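Local coordinates for Swi5-dependent recombination DNA repair protein 1 (Schizosaccharomyces pombe, PDB 3VIQ) that pairs through its C-terminal domain with Swi5 to form a recombination activator that stimulates Rad51-mediated strand exchange in DNA repair, at the interface of chains A and B. Coordinates in Å, arbitrary orientation; residue numbers count along the deposited sequence, not the author numbering. Chains: chain A, Swi5-dependent recombination DNA repair protein 1; chain B, Mating-type switching protein swi5.

The three contacts follow one another along the two chains. The C-alpha centres of contacts 1 and 2 are about 22 Å apart, those of contacts 1 and 3 about 12 Å, and those of contacts 2 and 3 about 34 Å. Contact 2 joins helix 3-35 of chain A to helix 3-29 of chain B and to the start of its helix 36-67. Contacts 1 and 3 both use helix 38-68 of chain A and helix 36-67 of chain B, and they share A:Ile45. Contact 3 adds the C-terminal parts of both chains. The patches probably act together to hold the heterodimer along the paired helices.

Contact 1: the interface of chains A and B. Residues chain A 37-38, 41-42, 45; chain B 43, 46-47, 50.
The imidazole of B:His43 meets chain A at its edge. The carboxylate carbon CD of A:Glu37 and the carboxylate oxygen OD1 of A:Asp38 both lie there, in the ring plane. B:His43 NE2 donates a hydrogen bond to A:Glu37 OE1 at 2.7 Å, with 161° at the hydrogen. The carboxylate is met on its anti side, 33° out of its own plane. The carboxylate of A:Asp38 is nearly coplanar with the imidazole, its OD1 3.2 Å from B:His43 CD2. The two acids would probably favour a protonated imidazole. A:Leu41 CD1 packs 3.9 Å from B:His43 CD2. An alanine in place of B:His43 would probably leave A:Glu37 OE1 without this donor and open a gap beside A:Leu41 CD1.

This end bond, from the residue just before helix 38-68, borders a helix-helix patch of the Sfr1-Swi5 heterodimer. Helix 38-68 packs on helix 36-67 of chain B. A:Leu41 and B:Leu46 each bury 75 Å². A:Leu41 CD2 lies 3.8 Å from CD2 of the B:Tyr50 ring. A:Ile45 CG1 packs 3.7 Å from B:Tyr50 CA, and its CD1 lies against B:Leu46. B:Leu46 has CG anti to its carbonyl carbon (chi1 -68°), which carries its methyls toward chain A. B:Leu46 CD2 packs 3.7 Å from A:Gln42 CG.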
ATOM      1  N   GLU A  37     -12.435   2.663 -11.669  1.00 51.19           N
ATOM      2  CA  GLU A  37     -12.379   1.346 -11.033  1.00 52.49           C
ATOM      3  C   GLU A  37     -12.313   1.347  -9.490  1.00 50.13           C
ATOM      4  O   GLU A  37     -12.124   0.304  -8.881  1.00 50.35           O
ATOM      5  CB  GLU A  37     -11.213   0.547 -11.621  1.00 53.11           C
ATOM      6  CG  GLU A  37      -9.835   1.066 -11.222  1.00 56.00           C
ATOM      7  CD  GLU A  37      -8.691   0.359 -11.954  1.00 56.11           C
ATOM      8  OE1 GLU A  37      -7.530   0.391 -11.462  1.00 57.46           O
ATOM      9  OE2 GLU A  37      -8.961  -0.212 -13.024  1.00 58.34           O
ATOM     10  N   ASP A  38     -12.498   2.480  -8.846  1.00 48.82           N
ATOM     11  CA  ASP A  38     -12.354   2.511  -7.392  1.00 49.17           C
ATOM     12  C   ASP A  38     -13.420   1.638  -6.719  1.00 48.42           C
ATOM     13  O   ASP A  38     -13.138   0.987  -5.722  1.00 45.44           O
ATOM     14  CB  ASP A  38     -12.449   3.925  -6.851  1.00 49.78           C
ATOM     15  CG  ASP A  38     -11.216   4.774  -7.150  1.00 51.00           C
ATOM     16  OD1 ASP A  38     -10.298   4.349  -7.918  1.00 49.08           O
ATOM     17  OD2 ASP A  38     -11.206   5.901  -6.596  1.00 52.53           O
ATOM     18  N   LEU A  41     -12.462  -1.915  -7.081  1.00 42.71           N
ATOM     19  CA  LEU A  41     -11.344  -2.220  -6.208  1.00 42.30           C
ATOM     20  C   LEU A  41     -11.812  -2.430  -4.770  1.00 42.93           C
ATOM     21  O   LEU A  41     -11.420  -3.398  -4.152  1.00 43.32           O
ATOM     22  CB  LEU A  41     -10.263  -1.139  -6.315  1.00 41.56           C
ATOM     23  CG  LEU A  41      -9.424  -1.131  -7.621  1.00 40.85           C
ATOM     24  CD1 LEU A  41      -8.520   0.109  -7.654  1.00 39.60           C
ATOM     25  CD2 LEU A  41      -8.648  -2.363  -7.840  1.00 38.99           C
ATOM     26  N   GLN A  42     -12.687  -1.566  -4.258  1.00 44.43           N
ATOM     27  CA  GLN A  42     -13.272  -1.750  -2.926  1.00 45.88           C
ATOM     28  C   GLN A  42     -14.060  -3.051  -2.745  1.00 45.18           C
ATOM     29  O   GLN A  42     -13.934  -3.708  -1.691  1.00 44.91           O
ATOM     30  CB  GLN A  42     -14.156  -0.559  -2.547  1.00 48.69           C
ATOM     31  CG  GLN A  42     -13.307   0.687  -2.229  1.00 51.08           C
ATOM     32  CD  GLN A  42     -14.077   1.993  -2.293  1.00 53.65           C
ATOM     33  OE1 GLN A  42     -15.126   2.087  -2.944  1.00 56.12           O
ATOM     34  NE2 GLN A  42     -13.537   3.027  -1.622  1.00 56.87           N
ATOM     35  N   ILE A  45     -11.564  -5.916  -2.856  1.00 43.87           N
ATOM     36  CA  ILE A  45     -10.809  -5.976  -1.606  1.00 44.03           C
ATOM     37  C   ILE A  45     -11.582  -6.747  -0.525  1.00 45.76           C
ATOM     38  O   ILE A  45     -10.979  -7.546   0.214  1.00 44.76           O
ATOM     39  CB  ILE A  45     -10.418  -4.550  -1.107  1.00 43.49           C
ATOM     40  CG1 ILE A  45      -9.229  -4.020  -1.927  1.00 42.99           C
ATOM     41  CG2 ILE A  45     -10.091  -4.538   0.386  1.00 43.41           C
ATOM     42  CD1 ILE A  45      -9.055  -2.480  -1.802  1.00 43.25           C
TER
ATOM     43  N   HIS B  43      -6.855   6.267  -5.529  1.00 46.65           N
ATOM     44  CA  HIS B  43      -6.736   5.162  -6.467  1.00 46.59           C
ATOM     45  C   HIS B  43      -5.503   4.354  -6.126  1.00 43.44           C
ATOM     46  O   HIS B  43      -5.590   3.139  -6.007  1.00 41.56           O
ATOM     47  CB  HIS B  43      -6.714   5.640  -7.942  1.00 44.15           C
ATOM     48  CG  HIS B  43      -6.628   4.518  -8.940  1.00 44.37           C
ATOM     49  ND1 HIS B  43      -5.504   4.280  -9.705  1.00 43.68           N
ATOM     50  CD2 HIS B  43      -7.527   3.566  -9.287  1.00 42.17           C
ATOM     51  CE1 HIS B  43      -5.716   3.226 -10.473  1.00 46.23           C
ATOM     52  NE2 HIS B  43      -6.929   2.765 -10.224  1.00 45.35           N
ATOM     53  N   LEU B  46      -6.141   2.166  -2.924  1.00 45.96           N
ATOM     54  CA  LEU B  46      -6.975   1.023  -3.312  1.00 45.86           C
ATOM     55  C   LEU B  46      -6.231  -0.050  -4.144  1.00 45.37           C
ATOM     56  O   LEU B  46      -6.329  -1.258  -3.827  1.00 45.37           O
ATOM     57  CB  LEU B  46      -8.236   1.493  -4.006  1.00 42.00           C
ATOM     58  CG  LEU B  46      -9.183   2.229  -3.051  1.00 44.16           C
ATOM     59  CD1 LEU B  46     -10.343   2.868  -3.838  1.00 39.13           C
ATOM     60  CD2 LEU B  46      -9.712   1.305  -1.934  1.00 41.28           C
ATOM     61  N   LEU B  47      -5.449   0.361  -5.145  1.00 44.20           N
ATOM     62  CA  LEU B  47      -4.723  -0.611  -5.979  1.00 42.71           C
ATOM     63  C   LEU B  47      -3.689  -1.361  -5.134  1.00 49.19           C
ATOM     64  O   LEU B  47      -3.491  -2.581  -5.307  1.00 52.15           O
ATOM     65  CB  LEU B  47      -4.041   0.088  -7.159  1.00 43.37           C
ATOM     66  CG  LEU B  47      -3.478  -0.779  -8.295  1.00 43.06           C
ATOM     67  CD1 LEU B  47      -4.630  -1.560  -8.966  1.00 42.76           C
ATOM     68  CD2 LEU B  47      -2.722   0.051  -9.382  1.00 38.31           C
ATOM     69  N   TYR B  50      -5.590  -3.801  -2.881  1.00 42.47           N
ATOM     70  CA  TYR B  50      -6.140  -4.904  -3.674  1.00 43.49           C
ATOM     71  C   TYR B  50      -5.066  -5.906  -4.100  1.00 45.70           C
ATOM     72  O   TYR B  50      -5.235  -7.130  -3.938  1.00 42.86           O
ATOM     73  CB  TYR B  50      -6.833  -4.362  -4.909  1.00 42.94           C
ATOM     74  CG  TYR B  50      -7.043  -5.376  -5.983  1.00 42.28           C
ATOM     75  CD1 TYR B  50      -7.946  -6.390  -5.804  1.00 42.21           C
ATOM     76  CD2 TYR B  50      -6.324  -5.337  -7.190  1.00 44.70           C
ATOM     77  CE1 TYR B  50      -8.172  -7.336  -6.783  1.00 43.80           C
ATOM     78  CE2 TYR B  50      -6.547  -6.307  -8.197  1.00 40.46           C
ATOM     79  CZ  TYR B  50      -7.497  -7.286  -7.973  1.00 43.62           C
ATOM     80  OH  TYR B  50      -7.791  -8.267  -8.876  1.00 43.97           O
TER

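Contact 2: the interface of chains A and B. Residues chain A 23, 25-26; chain B 23-24, 27-28, 31, 36.
A water molecule joins the backbone carbonyls of A:Ala26 and B:Ala27. It lies 2.7 Å from A:Ala26 O and the same 2.7 Å from B:Ala27 O. No direct polar bond joins the chains here; a link between the two carbonyls runs through this water. The rest of the patch is apolar packing between helix 3-35 of chain A and helix 3-29 of chain B, with the following loop and the start of helix 36-67 added. Helix 3-35 of chain A belongs to a predicted coiled-coil segment, and this patch probably helps pair it with Swi5.

A:Ala26 buries 61 Å². Its CB methyl meets B:Leu28 CD2 at 3.8 Å and also touches the methyl of B:Ala27. The small side chains of A:Ala26, B:Ala27 and B:Ala36 probably allow the close approach. On another side, the CB of B:Ala36 packs against A:Ala26 CA and the CG2 methyl of A:Thr25. B:Leu31 brings its CD2 methyl to 3.8 Å from A:Ala26 O.

A:Leu23 has CG anti to its backbone N (chi1 -169°). This sends its CD1 branch toward chain B, where it rests against the backbone of B:Ser23 and B:Leu24. The same methyl, A:Leu23 CD1, lies 4.0 Å from B:Ala27 CB.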
ATOM      1  N   LEU A  23       0.664  19.411 -13.132  1.00 44.24           N
ATOM      2  CA  LEU A  23       0.232  19.011 -14.473  1.00 44.81           C
ATOM      3  C   LEU A  23       0.221  17.490 -14.661  1.00 44.71           C
ATOM      4  O   LEU A  23      -0.733  16.949 -15.200  1.00 45.39           O
ATOM      5  CB  LEU A  23       1.118  19.664 -15.546  1.00 44.45           C
ATOM      6  CG  LEU A  23       0.614  19.536 -16.984  1.00 45.64           C
ATOM      7  CD1 LEU A  23      -0.765  20.163 -17.017  1.00 45.64           C
ATOM      8  CD2 LEU A  23       1.561  20.188 -18.032  1.00 44.94           C
ATOM      9  N   THR A  25       0.039  15.230 -12.259  1.00 42.95           N
ATOM     10  CA  THR A  25      -1.008  14.769 -11.382  1.00 43.46           C
ATOM     11  C   THR A  25      -2.403  14.941 -12.006  1.00 44.69           C
ATOM     12  O   THR A  25      -3.258  14.045 -11.896  1.00 44.08           O
ATOM     13  CB  THR A  25      -0.899  15.485 -10.034  1.00 43.16           C
ATOM     14  OG1 THR A  25       0.386  15.183  -9.465  1.00 41.12           O
ATOM     15  CG2 THR A  25      -2.028  15.069  -9.079  1.00 42.66           C
ATOM     16  N   ALA A  26      -2.631  16.067 -12.678  1.00 45.45           N
ATOM     17  CA  ALA A  26      -3.930  16.339 -13.296  1.00 46.44           C
ATOM     18  C   ALA A  26      -4.160  15.440 -14.522  1.00 48.27           C
ATOM     19  O   ALA A  26      -5.303  15.027 -14.812  1.00 48.08           O
ATOM     20  CB  ALA A  26      -4.059  17.805 -13.655  1.00 45.76           C
TER
ATOM     21  N   SER B  23      -1.963  25.646 -19.067  1.00 50.28           N
ATOM     22  CA  SER B  23      -2.100  24.221 -19.326  1.00 49.31           C
ATOM     23  C   SER B  23      -2.723  23.477 -18.135  1.00 47.81           C
ATOM     24  O   SER B  23      -3.548  22.596 -18.308  1.00 46.53           O
ATOM     25  CB  SER B  23      -0.741  23.624 -19.681  1.00 48.34           C
ATOM     26  OG  SER B  23      -0.299  24.175 -20.901  1.00 52.51           O
ATOM     27  N   LEU B  24      -2.330  23.847 -16.928  1.00 46.57           N
ATOM     28  CA  LEU B  24      -2.898  23.228 -15.741  1.00 45.62           C
ATOM     29  C   LEU B  24      -4.407  23.519 -15.655  1.00 48.69           C
ATOM     30  O   LEU B  24      -5.187  22.622 -15.377  1.00 47.10           O
ATOM     31  CB  LEU B  24      -2.172  23.714 -14.493  1.00 43.11           C
ATOM     32  CG  LEU B  24      -2.708  23.241 -13.149  1.00 43.08           C
ATOM     33  CD1 LEU B  24      -2.662  21.729 -13.078  1.00 40.67           C
ATOM     34  CD2 LEU B  24      -1.910  23.881 -12.031  1.00 39.89           C
ATOM     35  N   ALA B  27      -6.085  21.279 -18.019  1.00 47.12           N
ATOM     36  CA  ALA B  27      -6.097  19.893 -17.583  1.00 47.05           C
ATOM     37  C   ALA B  27      -7.131  19.682 -16.491  1.00 47.80           C
ATOM     38  O   ALA B  27      -7.880  18.730 -16.547  1.00 49.10           O
ATOM     39  CB  ALA B  27      -4.726  19.416 -17.167  1.00 42.46           C
ATOM     40  N   LEU B  28      -7.214  20.595 -15.531  1.00 50.50           N
ATOM     41  CA  LEU B  28      -8.187  20.490 -14.436  1.00 49.04           C
ATOM     42  C   LEU B  28      -9.626  20.568 -14.913  1.00 53.89           C
ATOM     43  O   LEU B  28     -10.526  19.996 -14.283  1.00 53.08           O
ATOM     44  CB  LEU B  28      -7.960  21.590 -13.406  1.00 48.56           C
ATOM     45  CG  LEU B  28      -6.647  21.457 -12.634  1.00 48.71           C
ATOM     46  CD1 LEU B  28      -6.476  22.620 -11.658  1.00 45.56           C
ATOM     47  CD2 LEU B  28      -6.578  20.094 -11.905  1.00 44.57           C
ATOM     48  N   LEU B  31     -11.548  17.307 -15.596  1.00 57.29           N
ATOM     49  CA  LEU B  31     -11.785  16.410 -14.479  1.00 55.11           C
ATOM     50  C   LEU B  31     -13.146  16.649 -13.845  1.00 57.67           C
ATOM     51  O   LEU B  31     -13.567  17.791 -13.679  1.00 58.60           O
ATOM     52  CB  LEU B  31     -10.704  16.606 -13.420  1.00 51.97           C
ATOM     53  CG  LEU B  31      -9.242  16.374 -13.804  1.00 50.68           C
ATOM     54  CD1 LEU B  31      -8.343  16.559 -12.579  1.00 46.59           C
ATOM     55  CD2 LEU B  31      -9.040  14.996 -14.420  1.00 49.06           C
ATOM     56  N   ALA B  36      -7.189  16.786  -8.069  1.00 49.90           N
ATOM     57  CA  ALA B  36      -6.561  15.674  -8.769  1.00 49.56           C
ATOM     58  C   ALA B  36      -5.702  14.836  -7.849  1.00 48.79           C
ATOM     59  O   ALA B  36      -5.552  13.636  -8.058  1.00 46.59           O
ATOM     60  CB  ALA B  36      -5.711  16.181  -9.947  1.00 42.88           C
TER
HETATM   61  O   HOH W   1      -6.466  16.428 -16.854  1.00 53.32           O

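Contact 3: the interface of chains A and B. Residues chain A 45, 47-49, 51-52, 110-111; chain B 53, 56-57, 81.
B:Ile53 buries 86 Å² against chain A and uses each of its branches. CG1 is anti to the backbone N (chi1 -172°), which lays it 3.6 Å from A:Lys49 CA, close against the backbone of helix 38-68. The next torsion (chi2 72°) turns the CD1 tip toward A:Ala52 and A:Met111, which lie side by side. There B:Ile53 CD1 is 3.8 Å from the thioether sulfur SD of A:Met111, and the two side chains cross at about a right angle. The other branch, CG2, turns toward A:Trp48 CB.

B:Val81, in the C-terminal part of Swi5, buries 48 Å². In a CH-pi contact, its CG1 methyl sits almost centrally over one face of the six-membered ring of A:Trp48, 3.7 Å from its centroid, and so toward one end of the indole.

B:Ala57 buries 38 Å². Its CB lies 3.6 Å from A:Trp48 CE3, so the indole meets both helix 36-67 and the C-terminal part of chain B. A:Leu110 and B:Ile56 add a methyl contact, tip to tip.

No polar atoms bond across this patch, and apolar packing carries it. It joins the main helices of the two proteins and brings in C-terminal residues of both, which probably helps to hold the Swi5-Sfr1 heterodimer together.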
ATOM      1  N   ILE A  45     -11.564  -5.916  -2.856  1.00 43.87           N
ATOM      2  CA  ILE A  45     -10.809  -5.976  -1.606  1.00 44.03           C
ATOM      3  C   ILE A  45     -11.582  -6.747  -0.525  1.00 45.76           C
ATOM      4  O   ILE A  45     -10.979  -7.546   0.214  1.00 44.76           O
ATOM      5  CB  ILE A  45     -10.418  -4.550  -1.107  1.00 43.49           C
ATOM      6  CG1 ILE A  45      -9.229  -4.020  -1.927  1.00 42.99           C
ATOM      7  CG2 ILE A  45     -10.091  -4.538   0.386  1.00 43.41           C
ATOM      8  CD1 ILE A  45      -9.055  -2.480  -1.802  1.00 43.25           C
ATOM      9  N   LYS A  47     -13.900  -9.061  -1.010  1.00 47.41           N
ATOM     10  CA  LYS A  47     -14.016 -10.451  -1.441  1.00 46.85           C
ATOM     11  C   LYS A  47     -12.749 -11.193  -1.117  1.00 46.42           C
ATOM     12  O   LYS A  47     -12.799 -12.238  -0.449  1.00 44.38           O
ATOM     13  CB  LYS A  47     -14.281 -10.560  -2.931  1.00 47.54           C
ATOM     14  CG  LYS A  47     -15.717 -10.306  -3.319  1.00 48.65           C
ATOM     15  CD  LYS A  47     -15.848 -10.324  -4.826  1.00 49.20           C
ATOM     16  CE  LYS A  47     -17.278 -10.168  -5.269  1.00 49.30           C
ATOM     17  NZ  LYS A  47     -18.145 -11.205  -4.696  1.00 49.38           N
ATOM     18  N   TRP A  48     -11.614 -10.645  -1.547  1.00 45.78           N
ATOM     19  CA  TRP A  48     -10.309 -11.283  -1.241  1.00 46.34           C
ATOM     20  C   TRP A  48      -9.976 -11.258   0.259  1.00 47.52           C
ATOM     21  O   TRP A  48      -9.435 -12.232   0.806  1.00 48.47           O
ATOM     22  CB  TRP A  48      -9.163 -10.659  -2.043  1.00 44.89           C
ATOM     23  CG  TRP A  48      -9.245 -10.972  -3.497  1.00 43.45           C
ATOM     24  CD1 TRP A  48      -9.541 -10.095  -4.500  1.00 43.99           C
ATOM     25  CD2 TRP A  48      -9.046 -12.237  -4.125  1.00 43.27           C
ATOM     26  NE1 TRP A  48      -9.539 -10.744  -5.714  1.00 43.19           N
ATOM     27  CE2 TRP A  48      -9.242 -12.057  -5.511  1.00 42.83           C
ATOM     28  CE3 TRP A  48      -8.721 -13.518  -3.657  1.00 43.90           C
ATOM     29  CZ2 TRP A  48      -9.112 -13.097  -6.430  1.00 43.19           C
ATOM     30  CZ3 TRP A  48      -8.605 -14.559  -4.581  1.00 43.47           C
ATOM     31  CH2 TRP A  48      -8.798 -14.337  -5.946  1.00 43.68           C
ATOM     32  N   LYS A  49     -10.341 -10.183   0.951  1.00 48.67           N
ATOM     33  CA  LYS A  49     -10.151 -10.149   2.417  1.00 49.90           C
ATOM     34  C   LYS A  49     -10.948 -11.250   3.107  1.00 49.95           C
ATOM     35  O   LYS A  49     -10.413 -11.956   3.969  1.00 50.21           O
ATOM     36  CB  LYS A  49     -10.540  -8.805   3.013  1.00 52.75           C
ATOM     37  CG  LYS A  49      -9.894  -8.498   4.345  1.00 54.62           C
ATOM     38  CD  LYS A  49     -10.035  -7.027   4.698  1.00 56.14           C
ATOM     39  CE  LYS A  49     -11.375  -6.757   5.368  1.00 59.19           C
ATOM     40  NZ  LYS A  49     -11.379  -7.157   6.814  1.00 60.37           N
ATOM     41  N   ALA A  51     -11.823 -13.974   1.759  1.00 48.56           N
ATOM     42  CA  ALA A  51     -11.125 -15.231   1.391  1.00 48.44           C
ATOM     43  C   ALA A  51      -9.894 -15.496   2.270  1.00 47.50           C
ATOM     44  O   ALA A  51      -9.763 -16.575   2.834  1.00 50.19           O
ATOM     45  CB  ALA A  51     -10.751 -15.270  -0.076  1.00 45.97           C
ATOM     46  N   ALA A  52      -9.012 -14.527   2.388  1.00 48.00           N
ATOM     47  CA  ALA A  52      -7.797 -14.672   3.211  1.00 48.23           C
ATOM     48  C   ALA A  52      -8.092 -15.036   4.662  1.00 49.20           C
ATOM     49  O   ALA A  52      -7.458 -15.920   5.201  1.00 51.97           O
ATOM     50  CB  ALA A  52      -6.942 -13.408   3.139  1.00 46.45           C
ATOM     51  N   LEU A 110      -3.488  -4.300   6.970  1.00 71.59           N
ATOM     52  CA  LEU A 110      -4.266  -4.951   5.906  1.00 68.56           C
ATOM     53  C   LEU A 110      -5.361  -5.863   6.493  1.00 68.49           C
ATOM     54  O   LEU A 110      -6.541  -5.804   6.109  1.00 65.77           O
ATOM     55  CB  LEU A 110      -3.316  -5.767   5.018  1.00 68.47           C
ATOM     56  CG  LEU A 110      -3.863  -6.384   3.734  1.00 67.07           C
ATOM     57  CD1 LEU A 110      -4.414  -5.309   2.826  1.00 68.70           C
ATOM     58  CD2 LEU A 110      -2.770  -7.141   3.039  1.00 67.57           C
ATOM     59  N   MET A 111      -4.938  -6.694   7.440  1.00 68.47           N
ATOM     60  CA  MET A 111      -5.712  -7.811   7.951  1.00 67.58           C
ATOM     61  C   MET A 111      -5.189  -8.038   9.378  1.00 66.74           C
ATOM     62  O   MET A 111      -3.985  -8.215   9.562  1.00 64.69           O
ATOM     63  CB  MET A 111      -5.409  -9.028   7.080  1.00 67.61           C
ATOM     64  CG  MET A 111      -6.492 -10.051   6.909  1.00 68.79           C
ATOM     65  SD  MET A 111      -5.839 -11.442   5.936  1.00 67.73           S
ATOM     66  CE  MET A 111      -7.077 -12.639   6.310  1.00 65.16           C
TER
ATOM     67  N   ILE B  53      -3.869  -7.936  -0.879  1.00 45.83           N
ATOM     68  CA  ILE B  53      -4.786  -8.900  -0.240  1.00 43.78           C
ATOM     69  C   ILE B  53      -5.122 -10.043  -1.201  1.00 44.11           C
ATOM     70  O   ILE B  53      -5.290 -11.181  -0.766  1.00 44.72           O
ATOM     71  CB  ILE B  53      -6.074  -8.243   0.372  1.00 41.17           C
ATOM     72  CG1 ILE B  53      -6.884  -9.268   1.189  1.00 44.34           C
ATOM     73  CG2 ILE B  53      -6.972  -7.643  -0.707  1.00 38.29           C
ATOM     74  CD1 ILE B  53      -6.239  -9.677   2.560  1.00 41.58           C
ATOM     75  N   ILE B  56      -1.919 -12.369  -0.953  1.00 44.92           N
ATOM     76  CA  ILE B  56      -2.048 -13.069   0.333  1.00 43.41           C
ATOM     77  C   ILE B  56      -3.153 -14.143   0.327  1.00 44.03           C
ATOM     78  O   ILE B  56      -2.910 -15.282   0.721  1.00 46.72           O
ATOM     79  CB  ILE B  56      -2.248 -12.069   1.518  1.00 43.42           C
ATOM     80  CG1 ILE B  56      -0.969 -11.245   1.714  1.00 46.19           C
ATOM     81  CG2 ILE B  56      -2.623 -12.798   2.845  1.00 42.35           C
ATOM     82  CD1 ILE B  56      -1.094 -10.071   2.690  1.00 49.44           C
ATOM     83  N   ALA B  57      -4.342 -13.796  -0.136  1.00 43.75           N
ATOM     84  CA  ALA B  57      -5.438 -14.750  -0.252  1.00 45.40           C
ATOM     85  C   ALA B  57      -5.043 -15.914  -1.168  1.00 43.41           C
ATOM     86  O   ALA B  57      -5.266 -17.080  -0.815  1.00 41.35           O
ATOM     87  CB  ALA B  57      -6.724 -14.056  -0.770  1.00 43.92           C
ATOM     88  N   VAL B  81     -14.413 -16.723  -4.302  1.00 40.75           N
ATOM     89  CA  VAL B  81     -13.700 -16.036  -5.361  1.00 42.70           C
ATOM     90  C   VAL B  81     -13.726 -16.805  -6.681  1.00 43.08           C
ATOM     91  O   VAL B  81     -14.161 -17.948  -6.748  1.00 43.26           O
ATOM     92  CB  VAL B  81     -12.242 -15.751  -4.978  1.00 42.93           C
ATOM     93  CG1 VAL B  81     -12.194 -14.711  -3.881  1.00 42.03           C
ATOM     94  CG2 VAL B  81     -11.534 -17.009  -4.518  1.00 43.68           C
TER